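Local coordinates for UDP-N-acetylenolpyruvoylglucosamine reductase (Listeria monocytogenes, PDB 3TX1), which reduces the enolpyruvyl group of UDP-N-acetylenolpyruvoylglucosamine with NADPH, through bound FAD, to give UDP-N-acetylmuramate for peptidoglycan synthesis, at residues L43-T49 with N86-I92; Y239-V245 with G279-I284; G262-H266 with L295-V299. All coordinates share one frame; numbering follows the deposited sequence.

Contact 1 (L43-T49 with N86-I92); sequences LSKYTYT and NGSNLII. With FAD (flavin-adenine dinucleotide), chain B.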
loop_
_atom_site.group_PDB
_atom_site.type_symbol
_atom_site.label_atom_id
_atom_site.label_comp_id
_atom_site.label_asym_id
_atom_site.label_seq_id
_atom_site.Cartn_x
_atom_site.Cartn_y
_atom_site.Cartn_z
ATOM N N LEU A 43 13.612 7.191 -2.338
ATOM C CA LEU A 43 12.486 6.300 -2.508
ATOM C C LEU A 43 11.460 6.700 -3.525
ATOM O O LEU A 43 10.615 5.889 -3.879
ATOM C CB LEU A 43 11.825 6.064 -1.147
ATOM C CG LEU A 43 12.840 5.504 -0.128
ATOM C CD1 LEU A 43 12.292 5.442 1.295
ATOM C CD2 LEU A 43 13.350 4.149 -0.598
ATOM N N SER A 44 11.520 7.927 -4.017
ATOM C CA SER A 44 10.487 8.407 -4.931
ATOM C C SER A 44 10.418 7.549 -6.181
ATOM O O SER A 44 9.370 7.479 -6.840
ATOM C CB SER A 44 10.735 9.845 -5.315
ATOM O OG SER A 44 11.915 9.898 -6.072
ATOM N N LYS A 45 11.547 6.910 -6.499
ATOM C CA LYS A 45 11.647 5.970 -7.626
ATOM C C LYS A 45 10.713 4.759 -7.466
ATOM O O LYS A 45 10.277 4.195 -8.461
ATOM C CB LYS A 45 13.091 5.483 -7.802
ATOM C CG LYS A 45 13.268 4.448 -8.912
ATOM C CD LYS A 45 14.713 3.977 -9.089
ATOM C CE LYS A 45 14.778 2.843 -10.107
ATOM N NZ LYS A 45 16.163 2.370 -10.370
ATOM N N TYR A 46 10.390 4.404 -6.219
ATOM C CA TYR A 46 9.574 3.235 -5.887
ATOM C C TYR A 46 8.209 3.562 -5.312
ATOM O O TYR A 46 7.520 2.638 -4.850
ATOM C CB TYR A 46 10.283 2.382 -4.826
ATOM C CG TYR A 46 11.690 2.021 -5.191
ATOM C CD1 TYR A 46 12.753 2.824 -4.789
ATOM C CD2 TYR A 46 11.969 0.886 -5.942
ATOM C CE1 TYR A 46 14.058 2.516 -5.131
ATOM C CE2 TYR A 46 13.273 0.572 -6.286
ATOM C CZ TYR A 46 14.315 1.389 -5.883
ATOM O OH TYR A 46 15.619 1.091 -6.234
ATOM N N THR A 47 7.823 4.837 -5.261
ATOM C CA THR A 47 6.544 5.148 -4.612
ATOM C C THR A 47 5.576 5.631 -5.593
ATOM O O THR A 47 5.908 6.312 -6.550
ATOM C CB THR A 47 6.577 6.235 -3.533
ATOM O OG1 THR A 47 7.012 7.462 -4.123
ATOM C CG2 THR A 47 7.460 5.864 -2.353
ATOM N N TYR A 48 4.336 5.319 -5.283
ATOM C CA TYR A 48 3.245 5.608 -6.147
ATOM C C TYR A 48 3.001 7.115 -6.304
ATOM O O TYR A 48 2.523 7.549 -7.342
ATOM C CB TYR A 48 2.052 4.799 -5.662
ATOM C CG TYR A 48 1.043 4.506 -6.723
ATOM C CD1 TYR A 48 1.164 3.391 -7.561
ATOM C CD2 TYR A 48 -0.048 5.329 -6.865
ATOM C CE1 TYR A 48 0.210 3.130 -8.533
ATOM C CE2 TYR A 48 -1.017 5.088 -7.812
ATOM C CZ TYR A 48 -0.884 4.002 -8.647
ATOM O OH TYR A 48 -1.890 3.855 -9.574
ATOM N N THR A 49 3.366 7.916 -5.307
ATOM C CA THR A 49 3.265 9.385 -5.429
ATOM C C THR A 49 4.536 9.941 -6.044
ATOM O O THR A 49 4.630 11.122 -6.340
ATOM C CB THR A 49 3.116 10.101 -4.061
ATOM O OG1 THR A 49 4.166 9.683 -3.180
ATOM C CG2 THR A 49 1.800 9.798 -3.425
ATOM N N ASN A 86 4.583 -0.734 -2.550
ATOM C CA ASN A 86 4.686 0.238 -3.682
ATOM C C ASN A 86 4.278 1.666 -3.273
ATOM O O ASN A 86 3.992 2.533 -4.124
ATOM C CB ASN A 86 3.863 -0.216 -4.893
ATOM C CG ASN A 86 4.177 -1.638 -5.321
ATOM O OD1 ASN A 86 5.246 -2.143 -5.061
ATOM N ND2 ASN A 86 3.236 -2.289 -5.994
ATOM N N GLY A 87 4.192 1.899 -1.969
ATOM C CA GLY A 87 3.871 3.232 -1.435
ATOM C C GLY A 87 2.621 3.835 -2.052
ATOM O O GLY A 87 2.540 5.056 -2.254
ATOM N N SER A 88 1.631 3.003 -2.366
ATOM C CA SER A 88 0.455 3.557 -2.997
ATOM C C SER A 88 -0.408 4.045 -1.886
ATOM O O SER A 88 -1.427 4.679 -2.122
ATOM C CB SER A 88 -0.253 2.564 -3.919
ATOM O OG SER A 88 -0.958 1.570 -3.204
ATOM N N ASN A 89 0.016 3.767 -0.659
ATOM C CA ASN A 89 -0.721 4.220 0.521
ATOM C C ASN A 89 0.175 4.838 1.603
ATOM O O ASN A 89 -0.106 4.723 2.800
ATOM C CB ASN A 89 -1.506 3.101 1.149
ATOM C CG ASN A 89 -2.513 3.620 2.139
ATOM O OD1 ASN A 89 -2.889 4.783 2.050
ATOM N ND2 ASN A 89 -2.985 2.767 3.074
ATOM N N LEU A 90 1.269 5.467 1.179
ATOM C CA LEU A 90 2.109 6.204 2.105
ATOM C C LEU A 90 2.918 7.312 1.433
ATOM O O LEU A 90 3.112 7.324 0.160
ATOM C CB LEU A 90 2.973 5.288 2.969
ATOM C CG LEU A 90 4.071 4.441 2.351
ATOM C CD1 LEU A 90 5.164 5.335 1.795
ATOM C CD2 LEU A 90 4.647 3.523 3.418
ATOM N N ILE A 91 3.210 8.230 2.355
ATOM C CA ILE A 91 4.009 9.388 2.203
ATOM C C ILE A 91 5.101 9.233 3.235
ATOM O O ILE A 91 4.886 8.949 4.411
ATOM C CB ILE A 91 3.198 10.669 2.451
ATOM C CG1 ILE A 91 2.042 10.737 1.450
ATOM C CG2 ILE A 91 4.094 11.906 2.363
ATOM C CD1 ILE A 91 1.068 11.851 1.734
ATOM N N ILE A 92 6.278 9.376 2.677
ATOM C CA ILE A 92 7.639 9.343 3.246
ATOM C C ILE A 92 8.248 10.725 3.183
ATOM O O ILE A 92 8.593 11.183 2.097
ATOM C CB ILE A 92 8.640 8.453 2.478
ATOM C CG1 ILE A 92 8.179 7.003 2.390
ATOM C CG2 ILE A 92 9.991 8.481 3.180
ATOM C CD1 ILE A 92 8.669 6.337 1.124
HETATM P PA FAD B . 2.533 0.715 0.768
HETATM O O1A FAD B . 3.895 0.457 0.219
HETATM O O2A FAD B . 1.852 2.022 0.478
HETATM O O5B FAD B . 2.587 0.635 2.364
HETATM C C5B FAD B . 1.312 0.348 2.927
HETATM C C4B FAD B . 1.419 -0.192 4.338
HETATM O O4B FAD B . 1.548 -1.605 4.320
HETATM C C3B FAD B . 2.582 0.315 5.161
HETATM O O3B FAD B . 2.172 0.210 6.548
HETATM C C2B FAD B . 3.634 -0.751 4.859
HETATM O O2B FAD B . 4.738 -0.894 5.773
HETATM C C1B FAD B . 2.782 -1.985 4.916
HETATM N N9A FAD B . 3.333 -3.013 4.051
HETATM C C8A FAD B . 3.613 -2.928 2.741
HETATM N N7A FAD B . 4.023 -4.149 2.299
HETATM C C5A FAD B . 3.997 -5.035 3.319
HETATM C C6A FAD B . 4.335 -6.460 3.572
HETATM N N6A FAD B . 4.815 -7.297 2.609
HETATM N N1A FAD B . 4.143 -6.927 4.824
HETATM C C2A FAD B . 3.675 -6.171 5.808
HETATM N N3A FAD B . 3.383 -4.876 5.676
HETATM C C4A FAD B . 3.525 -4.264 4.479
HETATM N N1 FAD B . -6.938 1.061 -0.999
HETATM C C2 FAD B . -8.116 0.405 -0.867
HETATM O O2 FAD B . -8.294 -0.338 0.112
HETATM N N3 FAD B . -9.118 0.473 -1.755
HETATM C C4 FAD B . -9.074 1.223 -2.847
HETATM O O4 FAD B . -10.046 1.292 -3.634
HETATM C C4X FAD B . -7.825 1.968 -3.058
HETATM N N5 FAD B . -7.691 2.740 -4.133
HETATM C C5X FAD B . -6.574 3.442 -4.372
HETATM C C6 FAD B . -6.508 4.207 -5.526
HETATM C C7 FAD B . -5.375 4.917 -5.824
HETATM C C7M FAD B . -5.324 5.758 -7.073
HETATM C C8 FAD B . -4.240 4.820 -4.879
HETATM C C8M FAD B . -2.979 5.568 -5.123
HETATM C C9 FAD B . -4.306 4.061 -3.742
HETATM C C9A FAD B . -5.450 3.361 -3.445
HETATM N N10 FAD B . -5.541 2.550 -2.287
HETATM C C10 FAD B . -6.737 1.842 -2.069
HETATM C "C1'" FAD B . -4.422 2.487 -1.329
HETATM C "C2'" FAD B . -3.465 1.364 -1.655
HETATM O "O2'" FAD B . -3.654 0.930 -2.999
HETATM C "C3'" FAD B . -3.697 0.164 -0.758
HETATM O "O3'" FAD B . -3.620 0.639 0.580
HETATM C "C4'" FAD B . -2.621 -0.888 -1.012
HETATM O "O4'" FAD B . -3.057 -2.193 -0.604
HETATM C "C5'" FAD B . -1.284 -0.525 -0.389
HETATM O "O5'" FAD B . -0.296 -1.231 -1.102
HETATM P P FAD B . 1.245 -0.882 -1.070
HETATM O O1P FAD B . 1.923 -2.142 -1.470
HETATM O O2P FAD B . 1.362 0.341 -1.915
HETATM O O3P FAD B . 1.550 -0.486 0.413
#
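Thr47 and Tyr48 run beside Gly87 and Ser88 at CA spacings of 4.6 and 4.7 Å, and then the backbones diverge, Leu43 facing strand residue Ile92 across a wider gap. One weak backbone bond joins the two, Tyr48 N to Asn86 O at 3.0 Å, with a bent N-H...O angle of 125°. On its other side 86-92 is the turn that grips the FAD diphosphate, an element of the PCMH-type FAD-binding fold. Successive amides fan over both phosphates: Asn86 N meets O1P, Gly87 N meets O1A, Ser88 N meets O2P at 2.7 Å and Asn89 N meets O2A at 2.8 Å. Within this turn Gly87 has the positive phi that glycine adopts readily. Ser88 adds a second bond to O2P: with chi1 at 74° its OG sits between its own N and carbonyl carbon, 2.9 Å from that oxygen. Tyr48 has CG anti to its N (chi1 -155°), which lays CB against Ser88 CA and carries the ring past Ser88 CB to the flavin, where CE2 lies 3.4 Å from the methyl C8M. At the far end Ile92 CD1 fits between Leu43 CD1 and Thr47 CG2, 3.7 Å from each; the Leu43 and Ile92 side chains meet at about a right angle. Thr47 OG1 turns instead to Thr51 O.

Contact 2 (Y239-V245 with G279-I284); sequences YPSCGSV and GFIVNI. With FAD (flavin-adenine dinucleotide), chain B.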
loop_
_atom_site.group_PDB
_atom_site.type_symbol
_atom_site.label_atom_id
_atom_site.label_comp_id
_atom_site.label_asym_id
_atom_site.label_seq_id
_atom_site.Cartn_x
_atom_site.Cartn_y
_atom_site.Cartn_z
ATOM N N TYR A 239 -2.731 10.485 -12.811
ATOM C CA TYR A 239 -1.688 11.135 -12.025
ATOM C C TYR A 239 -1.146 10.292 -10.927
ATOM O O TYR A 239 -1.885 9.521 -10.335
ATOM C CB TYR A 239 -2.227 12.386 -11.344
ATOM C CG TYR A 239 -2.552 13.463 -12.308
ATOM C CD1 TYR A 239 -3.864 13.704 -12.650
ATOM C CD2 TYR A 239 -1.551 14.199 -12.914
ATOM C CE1 TYR A 239 -4.185 14.664 -13.563
ATOM C CE2 TYR A 239 -1.857 15.174 -13.817
ATOM C CZ TYR A 239 -3.184 15.390 -14.137
ATOM O OH TYR A 239 -3.553 16.334 -15.051
ATOM N N PRO A 240 0.145 10.460 -10.596
ATOM C CA PRO A 240 0.562 9.695 -9.428
ATOM C C PRO A 240 -0.181 10.270 -8.228
ATOM O O PRO A 240 -0.482 11.454 -8.226
ATOM C CB PRO A 240 2.080 9.950 -9.336
ATOM C CG PRO A 240 2.361 11.080 -10.270
ATOM C CD PRO A 240 1.276 11.082 -11.304
ATOM N N SER A 241 -0.542 9.429 -7.262
ATOM C CA SER A 241 -1.215 9.910 -6.033
ATOM C C SER A 241 -1.113 8.824 -5.003
ATOM O O SER A 241 -0.593 7.739 -5.296
ATOM C CB SER A 241 -2.710 10.231 -6.246
ATOM O OG SER A 241 -3.541 9.063 -6.257
ATOM N N CYS A 242 -1.539 9.122 -3.781
ATOM C CA CYS A 242 -1.701 8.048 -2.815
ATOM C C CYS A 242 -3.194 7.795 -3.029
ATOM O O CYS A 242 -3.745 8.153 -4.102
ATOM C CB CYS A 242 -1.270 8.434 -1.392
ATOM S SG CYS A 242 -1.745 10.056 -0.743
ATOM N N GLY A 243 -3.929 7.200 -2.121
ATOM C CA GLY A 243 -5.315 7.070 -2.599
ATOM C C GLY A 243 -6.184 8.188 -2.115
ATOM O O GLY A 243 -5.867 9.367 -2.236
ATOM N N SER A 244 -7.287 7.776 -1.536
ATOM C CA SER A 244 -8.120 8.689 -0.860
ATOM C C SER A 244 -7.196 9.027 0.315
ATOM O O SER A 244 -6.749 8.143 1.023
ATOM C CB SER A 244 -9.385 7.969 -0.407
ATOM O OG SER A 244 -10.487 8.856 -0.301
ATOM N N VAL A 245 -6.857 10.297 0.463
ATOM C CA VAL A 245 -5.978 10.771 1.522
ATOM C C VAL A 245 -6.544 10.642 2.958
ATOM O O VAL A 245 -5.797 10.443 3.881
ATOM C CB VAL A 245 -5.556 12.256 1.234
ATOM C CG1 VAL A 245 -4.934 12.910 2.457
ATOM C CG2 VAL A 245 -4.577 12.355 0.075
ATOM N N GLY A 279 -10.849 14.266 -2.584
ATOM C CA GLY A 279 -10.200 13.527 -1.489
ATOM C C GLY A 279 -8.848 12.927 -1.862
ATOM O O GLY A 279 -8.244 12.196 -1.065
ATOM N N PHE A 280 -8.392 13.244 -3.075
ATOM C CA PHE A 280 -7.117 12.821 -3.620
ATOM C C PHE A 280 -6.182 13.998 -3.813
ATOM O O PHE A 280 -6.563 15.039 -4.361
ATOM C CB PHE A 280 -7.310 12.283 -5.014
ATOM C CG PHE A 280 -7.667 10.841 -5.085
ATOM C CD1 PHE A 280 -8.899 10.377 -4.626
ATOM C CD2 PHE A 280 -6.837 9.960 -5.741
ATOM C CE1 PHE A 280 -9.258 9.025 -4.737
ATOM C CE2 PHE A 280 -7.214 8.621 -5.886
ATOM C CZ PHE A 280 -8.423 8.147 -5.380
ATOM N N ILE A 281 -4.934 13.821 -3.412
ATOM C CA ILE A 281 -3.948 14.843 -3.691
ATOM C C ILE A 281 -3.072 14.299 -4.824
ATOM O O ILE A 281 -2.298 13.361 -4.618
ATOM C CB ILE A 281 -3.142 15.171 -2.437
ATOM C CG1 ILE A 281 -4.064 15.875 -1.467
ATOM C CG2 ILE A 281 -1.961 16.066 -2.763
ATOM C CD1 ILE A 281 -3.429 16.161 -0.135
ATOM N N VAL A 282 -3.222 14.862 -6.012
ATOM C CA VAL A 282 -2.446 14.406 -7.155
ATOM C C VAL A 282 -1.111 15.146 -7.315
ATOM O O VAL A 282 -0.940 16.251 -6.845
ATOM C CB VAL A 282 -3.229 14.565 -8.474
ATOM C CG1 VAL A 282 -4.500 13.771 -8.414
ATOM C CG2 VAL A 282 -3.539 16.033 -8.722
ATOM N N ASN A 283 -0.216 14.552 -8.087
ATOM C CA ASN A 283 1.117 15.049 -8.322
ATOM C C ASN A 283 1.141 15.578 -9.717
ATOM O O ASN A 283 1.410 14.832 -10.655
ATOM C CB ASN A 283 2.084 13.871 -8.225
ATOM C CG ASN A 283 3.530 14.265 -8.350
ATOM O OD1 ASN A 283 3.874 15.409 -8.691
ATOM N ND2 ASN A 283 4.409 13.307 -8.051
ATOM N N ILE A 284 0.867 16.859 -9.868
ATOM C CA ILE A 284 0.873 17.474 -11.179
ATOM C C ILE A 284 2.270 17.686 -11.756
ATOM O O ILE A 284 2.406 18.381 -12.761
ATOM C CB ILE A 284 0.096 18.801 -11.192
ATOM C CG1 ILE A 284 0.752 19.830 -10.281
ATOM C CG2 ILE A 284 -1.343 18.550 -10.790
ATOM C CD1 ILE A 284 0.184 21.226 -10.428
HETATM P PA FAD B . 2.533 0.715 0.768
HETATM O O1A FAD B . 3.895 0.457 0.219
HETATM O O2A FAD B . 1.852 2.022 0.478
HETATM O O5B FAD B . 2.587 0.635 2.364
HETATM C C5B FAD B . 1.312 0.348 2.927
HETATM C C4B FAD B . 1.419 -0.192 4.338
HETATM O O4B FAD B . 1.548 -1.605 4.320
HETATM C C3B FAD B . 2.582 0.315 5.161
HETATM O O3B FAD B . 2.172 0.210 6.548
HETATM C C2B FAD B . 3.634 -0.751 4.859
HETATM O O2B FAD B . 4.738 -0.894 5.773
HETATM C C1B FAD B . 2.782 -1.985 4.916
HETATM N N9A FAD B . 3.333 -3.013 4.051
HETATM C C8A FAD B . 3.613 -2.928 2.741
HETATM N N7A FAD B . 4.023 -4.149 2.299
HETATM C C5A FAD B . 3.997 -5.035 3.319
HETATM C C6A FAD B . 4.335 -6.460 3.572
HETATM N N6A FAD B . 4.815 -7.297 2.609
HETATM N N1A FAD B . 4.143 -6.927 4.824
HETATM C C2A FAD B . 3.675 -6.171 5.808
HETATM N N3A FAD B . 3.383 -4.876 5.676
HETATM C C4A FAD B . 3.525 -4.264 4.479
HETATM N N1 FAD B . -6.938 1.061 -0.999
HETATM C C2 FAD B . -8.116 0.405 -0.867
HETATM O O2 FAD B . -8.294 -0.338 0.112
HETATM N N3 FAD B . -9.118 0.473 -1.755
HETATM C C4 FAD B . -9.074 1.223 -2.847
HETATM O O4 FAD B . -10.046 1.292 -3.634
HETATM C C4X FAD B . -7.825 1.968 -3.058
HETATM N N5 FAD B . -7.691 2.740 -4.133
HETATM C C5X FAD B . -6.574 3.442 -4.372
HETATM C C6 FAD B . -6.508 4.207 -5.526
HETATM C C7 FAD B . -5.375 4.917 -5.824
HETATM C C7M FAD B . -5.324 5.758 -7.073
HETATM C C8 FAD B . -4.240 4.820 -4.879
HETATM C C8M FAD B . -2.979 5.568 -5.123
HETATM C C9 FAD B . -4.306 4.061 -3.742
HETATM C C9A FAD B . -5.450 3.361 -3.445
HETATM N N10 FAD B . -5.541 2.550 -2.287
HETATM C C10 FAD B . -6.737 1.842 -2.069
HETATM C "C1'" FAD B . -4.422 2.487 -1.329
HETATM C "C2'" FAD B . -3.465 1.364 -1.655
HETATM O "O2'" FAD B . -3.654 0.930 -2.999
HETATM C "C3'" FAD B . -3.697 0.164 -0.758
HETATM O "O3'" FAD B . -3.620 0.639 0.580
HETATM C "C4'" FAD B . -2.621 -0.888 -1.012
HETATM O "O4'" FAD B . -3.057 -2.193 -0.604
HETATM C "C5'" FAD B . -1.284 -0.525 -0.389
HETATM O "O5'" FAD B . -0.296 -1.231 -1.102
HETATM P P FAD B . 1.245 -0.882 -1.070
HETATM O O1P FAD B . 1.923 -2.142 -1.470
HETATM O O2P FAD B . 1.362 0.341 -1.915
HETATM O O3P FAD B . 1.550 -0.486 0.413
#
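The loop 239-245 packs against the dimethylbenzene end of the flavin and carries Ser244, the serine predicted to be the proton donor; this contact lays it along strand 281-283 of the C-terminal domain. Two backbone bonds, one near each end, join the segments. Val245 N donates to Gly279 O at 2.8 Å, almost straight at 165°, and Asn283 N donates to Pro240 O at 3.1 Å with a more bent angle of 141°. Ser244 CA adds a CA-H...O contact to Gly279 O, so that one carbonyl is approached by two neighbouring residues just where Ser244 sits; the CB of Ser244 itself points away from 279-284.

Next to the Gly279 bond, the Phe280 ring lies against Gly243 and Ser244. Gly243 O stands 3.6 Å above one face, over its centre, with Ser244 N above the same face but nearer the rim. FAD C7M comes to the ring edge in its plane, 3.6 Å from Phe280 CE2, and Ser241 OG also lies at the edge. Gly243 CA packs 3.4 Å from FAD C9.

Toward Ile284, Tyr239 CB rests on Val282 CB at 3.7 Å in an apolar contact, and Pro240 CG meets the CB of Asn283. With CG anti to the backbone N (chi1 -176°), Asn283 swings its amide past the proline, ND2 reaching Thr49 O and OD1 the amides of Gly285 and Ala287. At the other end Val245 CG2 touches Ile281 CG1, and both residues lean on Ile296 of helix 289-307, while Val282 pairs through its backbone with Gln272 of strand 271-273.

Contact 3 (G262-H266 with L295-V299); sequences GLQGH and LIAYV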
loop_
_atom_site.group_PDB
_atom_site.type_symbol
_atom_site.label_atom_id
_atom_site.label_comp_id
_atom_site.label_asym_id
_atom_site.label_seq_id
_atom_site.Cartn_x
_atom_site.Cartn_y
_atom_site.Cartn_z
ATOM N N GLY A 262 -13.881 24.861 -0.302
ATOM C CA GLY A 262 -13.234 25.634 -1.322
ATOM C C GLY A 262 -11.825 25.193 -1.600
ATOM O O GLY A 262 -11.053 25.939 -2.173
ATOM N N LEU A 263 -11.465 23.982 -1.210
ATOM C CA LEU A 263 -10.106 23.497 -1.441
ATOM C C LEU A 263 -9.862 22.745 -2.725
ATOM O O LEU A 263 -8.738 22.415 -3.009
ATOM C CB LEU A 263 -9.658 22.582 -0.308
ATOM C CG LEU A 263 -9.554 23.223 1.069
ATOM C CD1 LEU A 263 -9.692 22.103 2.101
ATOM C CD2 LEU A 263 -8.259 24.008 1.180
ATOM N N GLN A 264 -10.880 22.446 -3.510
ATOM C CA GLN A 264 -10.638 21.674 -4.721
ATOM C C GLN A 264 -9.896 22.494 -5.777
ATOM O O GLN A 264 -10.343 23.593 -6.152
ATOM C CB GLN A 264 -11.925 21.119 -5.284
ATOM C CG GLN A 264 -11.627 20.076 -6.339
ATOM C CD GLN A 264 -12.835 19.257 -6.764
ATOM O OE1 GLN A 264 -13.983 19.715 -6.697
ATOM N NE2 GLN A 264 -12.570 18.035 -7.229
ATOM N N GLY A 265 -8.761 21.942 -6.236
ATOM C CA GLY A 265 -7.909 22.577 -7.225
ATOM C C GLY A 265 -6.742 23.248 -6.532
ATOM O O GLY A 265 -5.783 23.643 -7.164
ATOM N N HIS A 266 -6.797 23.358 -5.215
ATOM C CA HIS A 266 -5.731 23.996 -4.476
ATOM C C HIS A 266 -4.419 23.370 -4.796
ATOM O O HIS A 266 -4.334 22.161 -4.929
ATOM C CB HIS A 266 -5.988 23.965 -2.968
ATOM C CG HIS A 266 -5.463 25.187 -2.280
ATOM N ND1 HIS A 266 -6.181 26.341 -2.205
ATOM C CD2 HIS A 266 -4.217 25.473 -1.771
ATOM C CE1 HIS A 266 -5.450 27.287 -1.606
ATOM N NE2 HIS A 266 -4.241 26.768 -1.346
ATOM N N LEU A 295 0.078 20.355 1.918
ATOM C CA LEU A 295 -1.285 20.427 1.453
ATOM C C LEU A 295 -2.220 19.645 2.397
ATOM O O LEU A 295 -3.314 20.122 2.746
ATOM C CB LEU A 295 -1.383 19.958 0.007
ATOM C CG LEU A 295 -2.692 20.167 -0.724
ATOM C CD1 LEU A 295 -3.242 21.548 -0.385
ATOM C CD2 LEU A 295 -2.442 19.989 -2.221
ATOM N N ILE A 296 -1.772 18.487 2.863
ATOM C CA ILE A 296 -2.582 17.737 3.784
ATOM C C ILE A 296 -2.903 18.594 5.000
ATOM O O ILE A 296 -4.059 18.718 5.387
ATOM C CB ILE A 296 -1.891 16.455 4.233
ATOM C CG1 ILE A 296 -1.821 15.444 3.076
ATOM C CG2 ILE A 296 -2.632 15.839 5.417
ATOM C CD1 ILE A 296 -1.148 14.121 3.482
ATOM N N ALA A 297 -1.908 19.225 5.589
ATOM C CA ALA A 297 -2.178 20.009 6.800
ATOM C C ALA A 297 -3.080 21.229 6.539
ATOM O O ALA A 297 -3.951 21.578 7.358
ATOM C CB ALA A 297 -0.888 20.416 7.468
ATOM N N TYR A 298 -2.906 21.852 5.386
ATOM C CA TYR A 298 -3.703 23.011 5.095
ATOM C C TYR A 298 -5.186 22.635 4.880
ATOM O O TYR A 298 -6.100 23.365 5.287
ATOM C CB TYR A 298 -3.090 23.734 3.916
ATOM C CG TYR A 298 -3.794 24.968 3.478
ATOM C CD1 TYR A 298 -3.463 26.229 4.016
ATOM C CD2 TYR A 298 -4.753 24.902 2.460
ATOM C CE1 TYR A 298 -4.091 27.392 3.560
ATOM C CE2 TYR A 298 -5.400 26.051 2.013
ATOM C CZ TYR A 298 -5.073 27.270 2.561
ATOM O OH TYR A 298 -5.756 28.346 2.082
ATOM N N VAL A 299 -5.412 21.478 4.276
ATOM C CA VAL A 299 -6.752 20.983 4.080
ATOM C C VAL A 299 -7.355 20.657 5.433
ATOM O O VAL A 299 -8.430 21.151 5.771
ATOM C CB VAL A 299 -6.761 19.725 3.204
ATOM C CG1 VAL A 299 -8.058 18.950 3.375
ATOM C CG2 VAL A 299 -6.495 20.073 1.744
#
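Leu263 points its CB toward Tyr298 and Val299 on helix 289-307, and its branches divide the work. CG lies anti to the carbonyl carbon (chi1 -63°), which carries both methyls onto the helix surface. From there CD1 enters beside Val299, 3.7 Å from its CA and 3.8 Å from CG1, with CG2 equally near, while CD2 lies against the Tyr298 ring, 3.6 Å from CE2. The same Tyr298 CE2 is met by His266: it stands 3.6 Å above one face of the imidazole, offset toward the rim, and the two rings form an offset stack with centroids 4.9 Å apart and planes at 27°. Leu263 and His266, the first and last residues of a type II beta turn closed by His266 N to Leu263 O at 3.1 Å, both face the helix. Gly262, just before it, ends helix 254-260 in a Schellman motif. Leu295 CD2 approaches His266 O more loosely, at 4.0 Å. Ile258 of helix 254-260 touches both Leu263 and Val299. No hydrogen bond crosses between the segments, so this turn and the helix are joined by van der Waals packing and one ring stack, which fix position by shape rather than by directional polar bonds.

In the fold
From the N terminus, contact 1 comes first, closing a loop of 36 residues that runs through strand 54-60 and helix 64-76 before returning to the diphosphate turn. It is complete before contact 2 opens at 239. Contacts 2 and 3 cross: 262-266 falls between the halves of contact 2, and 295-299 follows strand 281-283, so the C-terminal domain is interlaced. Contacts 1 and 2 meet directly, since the loop 43-49 touches both 239-245 and strand 281-283, and both contacts touch FAD. Although their centres are about 20 Å apart, contacts 1 and 3 touch where Ile91 meets Ile296 of helix 289-307, the helix that also packs on contact 2.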